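Local coordinates for protein cytochrome P450 268A2 Cyp268A2 (Mycobacterium marinum, PDB 6BLD) that belongs to the cytochrome P450 family of haem proteins and holds a protoporphyrin IX with iron inside a largely helical fold, at residues K134-R145 with A384-L393; S270-D278 with I396-V404. All coordinates share one frame; numbering follows the deposited sequence.

Interaction 1: K134-R145 with A384-L393; sequences KINAKGIVDELR and AIFGELLVQL
Ala137 and Ala384 meet where two helical segments, 134-145 and 384-392, run in broadly the same direction, their axes 8.5 Å apart at closest approach and crossing at -43°. The spacing is tightest near the alanines, Ala137 CA lying 5.1 Å from Ile385 CA, and widens toward Arg145 and Leu393. Val141 is a knob in the hole formed by Ile385, Glu388, Leu389 and Gln392. Its two methyls divide the work: CG1, anti to the backbone N (chi1 -180°), lies against the CB of Gln392, while CG2 reaches the CD1 of Ile385 at 3.8 Å. Gln392 is the answering knob, seated among Lys138, Val141, Asp142 and Arg145. Its chain, extended beyond CG, reaches over to the other helix, where NE2 donates to the O of Lys138 at 2.8 Å, a bent bond (136° at the hydrogen) tilted out of the amide plane. That carbonyl also accepts the N-H of Asp142, so one oxygen serves both its own helix and the neighbouring one. On the same flank Glu388, its chain bent at chi2, lays its CG against the backbone of Lys138, whose doubly bent chain brings NZ to OE1 at 3.0 Å, on the syn side but out of the carboxylate plane, in a salt bridge. At the far end the CD2 of Leu144 touches the CD1 of Leu393, and the CG of Arg145 rests on the CD2 of the same leucine at 3.5 Å. Leu161 of helix 160-170 and Cys157 of helix 153-158 also pack on Ile385, whose side chain lies about 11 Å from the haem. This is knobs-into-holes packing between helices 123-147 and 375-392, the D and L helices of the D, E, I, L bundle of the cytochrome P450 fold.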
loop_
_atom_site.group_PDB
_atom_site.type_symbol
_atom_site.label_atom_id
_atom_site.label_comp_id
_atom_site.label_asym_id
_atom_site.label_seq_id
_atom_site.Cartn_x
_atom_site.Cartn_y
_atom_site.Cartn_z
ATOM N N LYS A 134 -15.012 -7.245 13.049
ATOM C CA LYS A 134 -16.217 -6.473 13.338
ATOM C C LYS A 134 -16.253 -6.035 14.797
ATOM O O LYS A 134 -16.710 -4.929 15.110
ATOM C CB LYS A 134 -17.460 -7.295 12.997
ATOM C CG LYS A 134 -17.675 -7.522 11.509
ATOM C CD LYS A 134 -18.848 -8.457 11.268
ATOM C CE LYS A 134 -19.287 -8.439 9.814
ATOM N NZ LYS A 134 -19.723 -9.785 9.352
ATOM N N ILE A 135 -15.777 -6.889 15.705
ATOM C CA ILE A 135 -15.771 -6.539 17.121
ATOM C C ILE A 135 -14.735 -5.456 17.398
ATOM O O ILE A 135 -14.964 -4.551 18.209
ATOM C CB ILE A 135 -15.539 -7.801 17.975
ATOM C CG1 ILE A 135 -16.807 -8.660 18.002
ATOM C CG2 ILE A 135 -15.127 -7.438 19.395
ATOM C CD1 ILE A 135 -16.547 -10.138 18.209
ATOM N N ASN A 136 -13.588 -5.515 16.716
ATOM C CA ASN A 136 -12.594 -4.455 16.858
ATOM C C ASN A 136 -13.095 -3.147 16.255
ATOM O O ASN A 136 -12.882 -2.072 16.827
ATOM C CB ASN A 136 -11.275 -4.876 16.210
ATOM C CG ASN A 136 -10.412 -5.711 17.136
ATOM O OD1 ASN A 136 -10.472 -5.565 18.356
ATOM N ND2 ASN A 136 -9.598 -6.589 16.558
ATOM N N ALA A 137 -13.769 -3.221 15.104
ATOM C CA ALA A 137 -14.290 -2.014 14.468
ATOM C C ALA A 137 -15.333 -1.332 15.344
ATOM O O ALA A 137 -15.364 -0.100 15.441
ATOM C CB ALA A 137 -14.880 -2.354 13.101
ATOM N N LYS A 138 -16.193 -2.115 15.993
ATOM C CA LYS A 138 -17.218 -1.534 16.852
ATOM C C LYS A 138 -16.604 -0.810 18.046
ATOM O O LYS A 138 -17.020 0.303 18.386
ATOM C CB LYS A 138 -18.165 -2.631 17.328
ATOM C CG LYS A 138 -19.605 -2.217 17.451
ATOM C CD LYS A 138 -20.503 -3.431 17.538
ATOM C CE LYS A 138 -21.579 -3.305 16.485
ATOM N NZ LYS A 138 -22.379 -2.063 16.771
ATOM N N GLY A 139 -15.630 -1.437 18.707
ATOM C CA GLY A 139 -14.998 -0.803 19.850
ATOM C C GLY A 139 -14.167 0.408 19.478
ATOM O O GLY A 139 -14.066 1.357 20.261
ATOM N N ILE A 140 -13.559 0.395 18.290
ATOM C CA ILE A 140 -12.751 1.533 17.859
ATOM C C ILE A 140 -13.636 2.749 17.608
ATOM O O ILE A 140 -13.337 3.859 18.063
ATOM C CB ILE A 140 -11.924 1.163 16.613
ATOM C CG1 ILE A 140 -10.704 0.335 17.019
ATOM C CG2 ILE A 140 -11.488 2.412 15.864
ATOM C CD1 ILE A 140 -10.181 -0.564 15.925
ATOM N N VAL A 141 -14.742 2.557 16.885
ATOM C CA VAL A 141 -15.665 3.662 16.644
ATOM C C VAL A 141 -16.320 4.107 17.946
ATOM O O VAL A 141 -16.613 5.296 18.128
ATOM C CB VAL A 141 -16.711 3.264 15.586
ATOM C CG1 VAL A 141 -17.678 4.409 15.327
ATOM C CG2 VAL A 141 -16.024 2.849 14.295
ATOM N N ASP A 142 -16.549 3.173 18.872
ATOM C CA ASP A 142 -17.085 3.539 20.179
ATOM C C ASP A 142 -16.105 4.421 20.941
ATOM O O ASP A 142 -16.486 5.454 21.504
ATOM C CB ASP A 142 -17.416 2.279 20.981
ATOM C CG ASP A 142 -18.006 2.593 22.342
ATOM O OD1 ASP A 142 -18.994 3.353 22.401
ATOM O OD2 ASP A 142 -17.483 2.079 23.353
ATOM N N GLU A 143 -14.828 4.028 20.969
ATOM C CA GLU A 143 -13.816 4.852 21.623
ATOM C C GLU A 143 -13.632 6.185 20.910
ATOM O O GLU A 143 -13.338 7.196 21.557
ATOM C CB GLU A 143 -12.487 4.100 21.693
ATOM C CG GLU A 143 -12.493 2.911 22.640
ATOM C CD GLU A 143 -11.470 1.859 22.257
ATOM O OE1 GLU A 143 -11.776 0.655 22.387
ATOM O OE2 GLU A 143 -10.359 2.236 21.827
ATOM N N LEU A 144 -13.796 6.206 19.586
ATOM C CA LEU A 144 -13.741 7.467 18.855
ATOM C C LEU A 144 -14.885 8.385 19.263
ATOM O O LEU A 144 -14.697 9.598 19.414
ATOM C CB LEU A 144 -13.779 7.202 17.349
ATOM C CG LEU A 144 -14.022 8.414 16.447
ATOM C CD1 LEU A 144 -12.806 9.324 16.433
ATOM C CD2 LEU A 144 -14.386 7.981 15.035
ATOM N N ARG A 145 -16.081 7.820 19.447
ATOM C CA ARG A 145 -17.227 8.623 19.858
ATOM C C ARG A 145 -17.000 9.255 21.224
ATOM O O ARG A 145 -17.329 10.427 21.436
ATOM C CB ARG A 145 -18.489 7.763 19.871
ATOM C CG ARG A 145 -19.772 8.549 20.058
ATOM C CD ARG A 145 -20.943 7.626 20.345
ATOM N NE ARG A 145 -21.006 7.265 21.757
ATOM C CZ ARG A 145 -20.488 6.155 22.270
ATOM N NH1 ARG A 145 -19.865 5.283 21.488
ATOM N NH2 ARG A 145 -20.593 5.917 23.571
ATOM N N ALA A 384 -16.137 -3.417 7.629
ATOM C CA ALA A 384 -16.469 -3.380 9.047
ATOM C C ALA A 384 -16.352 -1.975 9.625
ATOM O O ALA A 384 -17.229 -1.542 10.382
ATOM C CB ALA A 384 -15.572 -4.347 9.820
ATOM N N ILE A 385 -15.285 -1.247 9.285
ATOM C CA ILE A 385 -15.059 0.056 9.905
ATOM C C ILE A 385 -16.043 1.091 9.370
ATOM O O ILE A 385 -16.508 1.964 10.112
ATOM C CB ILE A 385 -13.595 0.500 9.715
ATOM C CG1 ILE A 385 -13.277 1.697 10.615
ATOM C CG2 ILE A 385 -13.293 0.821 8.255
ATOM C CD1 ILE A 385 -13.331 1.378 12.094
ATOM N N PHE A 386 -16.391 1.008 8.084
ATOM C CA PHE A 386 -17.326 1.976 7.525
ATOM C C PHE A 386 -18.766 1.640 7.884
ATOM O O PHE A 386 -19.611 2.540 7.940
ATOM C CB PHE A 386 -17.152 2.065 6.009
ATOM C CG PHE A 386 -15.982 2.910 5.590
ATOM C CD1 PHE A 386 -16.020 4.286 5.733
ATOM C CD2 PHE A 386 -14.839 2.325 5.070
ATOM C CE1 PHE A 386 -14.943 5.068 5.356
ATOM C CE2 PHE A 386 -13.758 3.101 4.693
ATOM C CZ PHE A 386 -13.810 4.473 4.836
ATOM N N GLY A 387 -19.063 0.365 8.135
ATOM C CA GLY A 387 -20.377 0.017 8.645
ATOM C C GLY A 387 -20.573 0.473 10.078
ATOM O O GLY A 387 -21.663 0.907 10.457
ATOM N N GLU A 388 -19.516 0.391 10.891
ATOM C CA GLU A 388 -19.614 0.836 12.277
ATOM C C GLU A 388 -19.640 2.353 12.380
ATOM O O GLU A 388 -20.307 2.899 13.267
ATOM C CB GLU A 388 -18.457 0.269 13.099
ATOM C CG GLU A 388 -18.613 -1.197 13.446
ATOM C CD GLU A 388 -19.992 -1.517 13.992
ATOM O OE1 GLU A 388 -20.515 -0.727 14.808
ATOM O OE2 GLU A 388 -20.557 -2.557 13.600
ATOM N N LEU A 389 -18.921 3.048 11.496
ATOM C CA LEU A 389 -18.993 4.504 11.477
ATOM C C LEU A 389 -20.392 4.981 11.119
ATOM O O LEU A 389 -20.821 6.047 11.572
ATOM C CB LEU A 389 -17.967 5.075 10.496
ATOM C CG LEU A 389 -16.504 5.041 10.947
ATOM C CD1 LEU A 389 -15.571 5.300 9.771
ATOM C CD2 LEU A 389 -16.253 6.040 12.066
ATOM N N LEU A 390 -21.122 4.205 10.316
ATOM C CA LEU A 390 -22.499 4.554 9.993
ATOM C C LEU A 390 -23.473 4.076 11.063
ATOM O O LEU A 390 -24.546 4.666 11.225
ATOM C CB LEU A 390 -22.882 3.972 8.631
ATOM C CG LEU A 390 -22.144 4.551 7.422
ATOM C CD1 LEU A 390 -22.847 4.172 6.127
ATOM C CD2 LEU A 390 -22.013 6.059 7.542
ATOM N N VAL A 391 -23.122 3.020 11.797
ATOM C CA VAL A 391 -23.988 2.539 12.869
ATOM C C VAL A 391 -23.929 3.484 14.064
ATOM O O VAL A 391 -24.963 3.867 14.625
ATOM C CB VAL A 391 -23.603 1.101 13.266
ATOM C CG1 VAL A 391 -23.987 0.818 14.715
ATOM C CG2 VAL A 391 -24.265 0.098 12.335
ATOM N N GLN A 392 -22.723 3.890 14.459
ATOM C CA GLN A 392 -22.538 4.639 15.696
ATOM C C GLN A 392 -22.534 6.149 15.483
ATOM O O GLN A 392 -23.104 6.887 16.296
ATOM C CB GLN A 392 -21.234 4.209 16.374
ATOM C CG GLN A 392 -21.110 2.706 16.571
ATOM C CD GLN A 392 -20.155 2.343 17.691
ATOM O OE1 GLN A 392 -19.967 3.111 18.634
ATOM N NE2 GLN A 392 -19.546 1.168 17.593
ATOM N N LEU A 393 -21.902 6.630 14.409
ATOM C CA LEU A 393 -21.731 8.060 14.158
ATOM C C LEU A 393 -22.317 8.413 12.797
ATOM O O LEU A 393 -21.576 8.646 11.830
ATOM C CB LEU A 393 -20.258 8.458 14.241
ATOM C CG LEU A 393 -19.649 8.163 15.612
ATOM C CD1 LEU A 393 -18.211 8.644 15.712
ATOM C CD2 LEU A 393 -20.513 8.805 16.679
#

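Interaction 2: S270-D278 with I396-V404; sequences SHGLKALTD and IQAGDPVYV
Thr277 and Ala398 share the one direct hydrogen bond between helical segment 270-278 and segment 396-404: Ala398 N-H points almost straight (177°) at Thr277 OG1, 2.9 Å away. The hydroxyl sits beside its own backbone N (chi1 -59°), from where it donates in turn to Leu273 O, which takes Thr277 N-H on the opposite face of its plane. The hydroxyl thus relays a bond from strand to helix, while Thr277 CG2 lies against the amide end of Gln397, with NE2 at 3.5 Å. Water 2 accepts a weak bond from that NE2 and donates to the O of Leu276.

Beside this bond, Leu273 splits its methyls: CD2 covers Ala398 CB at 3.7 Å, and CD1 meets the CD1 of Ile396, the two side chains crossing at about a right angle. Lys274 bends at chi2 and passes across Pro401, bringing NZ to 3.4 Å from its CG; a long ion pair links the ammonium to Asp278. Farther along, His271 and Tyr403 meet edge against edge without stacking, their planes only 16° apart and their CE1 atoms 3.4 Å apart. A water lies between His271 ND1 and Tyr403 OH, but its leg to the tyrosine is implausibly short, so this bridge is doubtful.

His271 NE2 is bonded to His410 O, and the two histidine rings stack. Strand 411-418 pairs with both strands of segment 396-404, Phe153 of helix 153-158 packs on Leu273 and Ile396, and Ala305 of helix 290-305 touches His271, so the C-terminal end of helix 247-278 is bordered by the small sheet and these helices.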
loop_
_atom_site.group_PDB
_atom_site.type_symbol
_atom_site.label_atom_id
_atom_site.label_comp_id
_atom_site.label_asym_id
_atom_site.label_seq_id
_atom_site.Cartn_x
_atom_site.Cartn_y
_atom_site.Cartn_z
ATOM N N SER A 270 -8.818 6.746 5.864
ATOM C CA SER A 270 -8.808 8.206 5.916
ATOM C C SER A 270 -9.318 8.806 4.611
ATOM O O SER A 270 -10.150 9.722 4.621
ATOM C CB SER A 270 -7.399 8.712 6.225
ATOM O OG SER A 270 -6.990 8.312 7.519
ATOM N N HIS A 271 -8.819 8.311 3.475
ATOM C CA HIS A 271 -9.312 8.790 2.187
ATOM C C HIS A 271 -10.794 8.486 2.012
ATOM O O HIS A 271 -11.513 9.256 1.363
ATOM C CB HIS A 271 -8.508 8.165 1.044
ATOM C CG HIS A 271 -7.096 8.656 0.952
ATOM N ND1 HIS A 271 -6.779 9.990 0.812
ATOM C CD2 HIS A 271 -5.918 7.990 0.970
ATOM C CE1 HIS A 271 -5.466 10.125 0.755
ATOM N NE2 HIS A 271 -4.919 8.925 0.848
ATOM N N GLY A 272 -11.270 7.380 2.587
ATOM C CA GLY A 272 -12.666 7.012 2.420
ATOM C C GLY A 272 -13.615 7.941 3.151
ATOM O O GLY A 272 -14.662 8.318 2.618
ATOM N N LEU A 273 -13.267 8.320 4.385
ATOM C CA LEU A 273 -14.118 9.235 5.139
ATOM C C LEU A 273 -14.208 10.591 4.452
ATOM O O LEU A 273 -15.283 11.199 4.397
ATOM C CB LEU A 273 -13.594 9.389 6.566
ATOM C CG LEU A 273 -14.430 10.285 7.483
ATOM C CD1 LEU A 273 -15.716 9.580 7.895
ATOM C CD2 LEU A 273 -13.631 10.710 8.706
ATOM N N LYS A 274 -13.085 11.078 3.916
ATOM C CA LYS A 274 -13.098 12.341 3.187
ATOM C C LYS A 274 -13.914 12.228 1.904
ATOM O O LYS A 274 -14.620 13.170 1.527
ATOM C CB LYS A 274 -11.666 12.781 2.880
ATOM C CG LYS A 274 -11.564 14.058 2.060
ATOM C CD LYS A 274 -12.179 15.239 2.796
ATOM C CE LYS A 274 -11.834 16.551 2.112
ATOM N NZ LYS A 274 -10.538 16.465 1.384
ATOM N N ALA A 275 -13.833 11.080 1.224
ATOM C CA ALA A 275 -14.623 10.878 0.013
ATOM C C ALA A 275 -16.115 10.853 0.324
ATOM O O ALA A 275 -16.921 11.413 -0.428
ATOM C CB ALA A 275 -14.197 9.586 -0.683
ATOM N N LEU A 276 -16.501 10.202 1.424
ATOM C CA LEU A 276 -17.901 10.218 1.835
ATOM C C LEU A 276 -18.358 11.623 2.204
ATOM O O LEU A 276 -19.524 11.974 1.986
ATOM C CB LEU A 276 -18.118 9.262 3.007
ATOM C CG LEU A 276 -17.923 7.771 2.717
ATOM C CD1 LEU A 276 -18.198 6.944 3.961
ATOM C CD2 LEU A 276 -18.810 7.324 1.563
ATOM N N THR A 277 -17.458 12.440 2.758
ATOM C CA THR A 277 -17.807 13.821 3.078
ATOM C C THR A 277 -17.936 14.663 1.815
ATOM O O THR A 277 -18.835 15.505 1.711
ATOM C CB THR A 277 -16.759 14.422 4.019
ATOM O OG1 THR A 277 -16.693 13.648 5.222
ATOM C CG2 THR A 277 -17.110 15.862 4.366
ATOM N N ASP A 278 -17.046 14.448 0.844
ATOM C CA ASP A 278 -17.071 15.219 -0.392
ATOM C C ASP A 278 -18.203 14.806 -1.322
ATOM O O ASP A 278 -18.558 15.573 -2.223
ATOM C CB ASP A 278 -15.731 15.084 -1.120
ATOM C CG ASP A 278 -14.581 15.696 -0.346
ATOM O OD1 ASP A 278 -14.842 16.514 0.560
ATOM O OD2 ASP A 278 -13.415 15.359 -0.642
ATOM N N ILE A 396 -20.913 11.717 10.970
ATOM C CA ILE A 396 -19.474 11.949 10.958
ATOM C C ILE A 396 -19.066 12.606 9.646
ATOM O O ILE A 396 -19.592 12.282 8.571
ATOM C CB ILE A 396 -18.706 10.636 11.197
ATOM C CG1 ILE A 396 -17.210 10.917 11.370
ATOM C CG2 ILE A 396 -18.938 9.647 10.063
ATOM C CD1 ILE A 396 -16.380 9.683 11.628
ATOM N N GLN A 397 -18.134 13.554 9.732
ATOM C CA GLN A 397 -17.628 14.272 8.572
ATOM C C GLN A 397 -16.143 14.539 8.759
ATOM O O GLN A 397 -15.699 14.860 9.866
ATOM C CB GLN A 397 -18.375 15.596 8.360
ATOM C CG GLN A 397 -19.762 15.438 7.764
ATOM C CD GLN A 397 -19.938 16.236 6.489
ATOM O OE1 GLN A 397 -19.669 17.437 6.450
ATOM N NE2 GLN A 397 -20.388 15.568 5.434
ATOM N N ALA A 398 -15.381 14.408 7.677
ATOM C CA ALA A 398 -13.940 14.607 7.719
ATOM C C ALA A 398 -13.596 16.081 7.548
ATOM O O ALA A 398 -14.241 16.797 6.777
ATOM C CB ALA A 398 -13.249 13.781 6.635
ATOM N N GLY A 399 -12.575 16.524 8.268
ATOM C CA GLY A 399 -12.081 17.885 8.176
ATOM C C GLY A 399 -11.013 18.046 7.118
ATOM O O GLY A 399 -10.969 17.313 6.125
ATOM N N ASP A 400 -10.136 19.022 7.333
ATOM C CA ASP A 400 -9.062 19.301 6.387
ATOM C C ASP A 400 -7.961 18.257 6.527
ATOM O O ASP A 400 -7.329 18.178 7.587
ATOM C CB ASP A 400 -8.489 20.691 6.623
ATOM C CG ASP A 400 -9.256 21.772 5.890
ATOM O OD1 ASP A 400 -9.896 21.460 4.864
ATOM O OD2 ASP A 400 -9.216 22.936 6.341
ATOM N N PRO A 401 -7.696 17.451 5.504
ATOM C CA PRO A 401 -6.625 16.458 5.606
ATOM C C PRO A 401 -5.257 17.079 5.375
ATOM O O PRO A 401 -5.101 18.055 4.637
ATOM C CB PRO A 401 -6.962 15.451 4.496
ATOM C CG PRO A 401 -8.277 15.914 3.890
ATOM C CD PRO A 401 -8.402 17.362 4.219
ATOM N N VAL A 402 -4.260 16.493 6.029
ATOM C CA VAL A 402 -2.862 16.865 5.849
ATOM C C VAL A 402 -2.203 15.715 5.099
ATOM O O VAL A 402 -1.940 14.652 5.673
ATOM C CB VAL A 402 -2.161 17.145 7.183
ATOM C CG1 VAL A 402 -0.695 17.479 6.951
ATOM C CG2 VAL A 402 -2.858 18.277 7.921
ATOM N N TYR A 403 -1.937 15.919 3.812
ATOM C CA TYR A 403 -1.387 14.864 2.975
ATOM C C TYR A 403 0.122 14.765 3.150
ATOM O O TYR A 403 0.812 15.773 3.331
ATOM C CB TYR A 403 -1.738 15.115 1.508
ATOM C CG TYR A 403 -3.210 14.955 1.210
ATOM C CD1 TYR A 403 -3.765 13.697 1.012
ATOM C CD2 TYR A 403 -4.049 16.059 1.134
ATOM C CE1 TYR A 403 -5.111 13.544 0.742
ATOM C CE2 TYR A 403 -5.397 15.916 0.865
ATOM C CZ TYR A 403 -5.923 14.657 0.670
ATOM O OH TYR A 403 -7.265 14.508 0.402
ATOM N N VAL A 404 0.630 13.538 3.095
ATOM C CA VAL A 404 2.045 13.261 3.314
ATOM C C VAL A 404 2.765 13.369 1.972
ATOM O O VAL A 404 2.384 12.662 1.025
ATOM C CB VAL A 404 2.254 11.874 3.934
ATOM C CG1 VAL A 404 3.734 11.525 3.976
ATOM C CG2 VAL A 404 1.641 11.812 5.325
HETATM O O HOH W 1 -7.941 12.220 -0.085
HETATM O O HOH W 2 -20.934 13.003 3.893
#

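Helix 375-392 and strand 397-398 follow each other in the chain, so interactions 1 and 2 dock successive elements onto two different helices, 123-147 and 247-278; their centres lie about 17 Å apart. Both are partly buried; interaction 1 has its Lys138-Glu388 bridge near the surface, whereas the polar groups of interaction 2 include a buried histidine. Interaction 1 is helix on helix, with interlocking side chains and a direct salt bridge; interaction 2 sets a helix against short strands and loop, using a hydroxyl relay and a weak water-mediated contact. They touch directly: Leu389 CD2 packs on Ile396 CD1 at 3.7 Å, and the ring of Phe386 lies against Gly272, Leu273 and Leu276, joining the two.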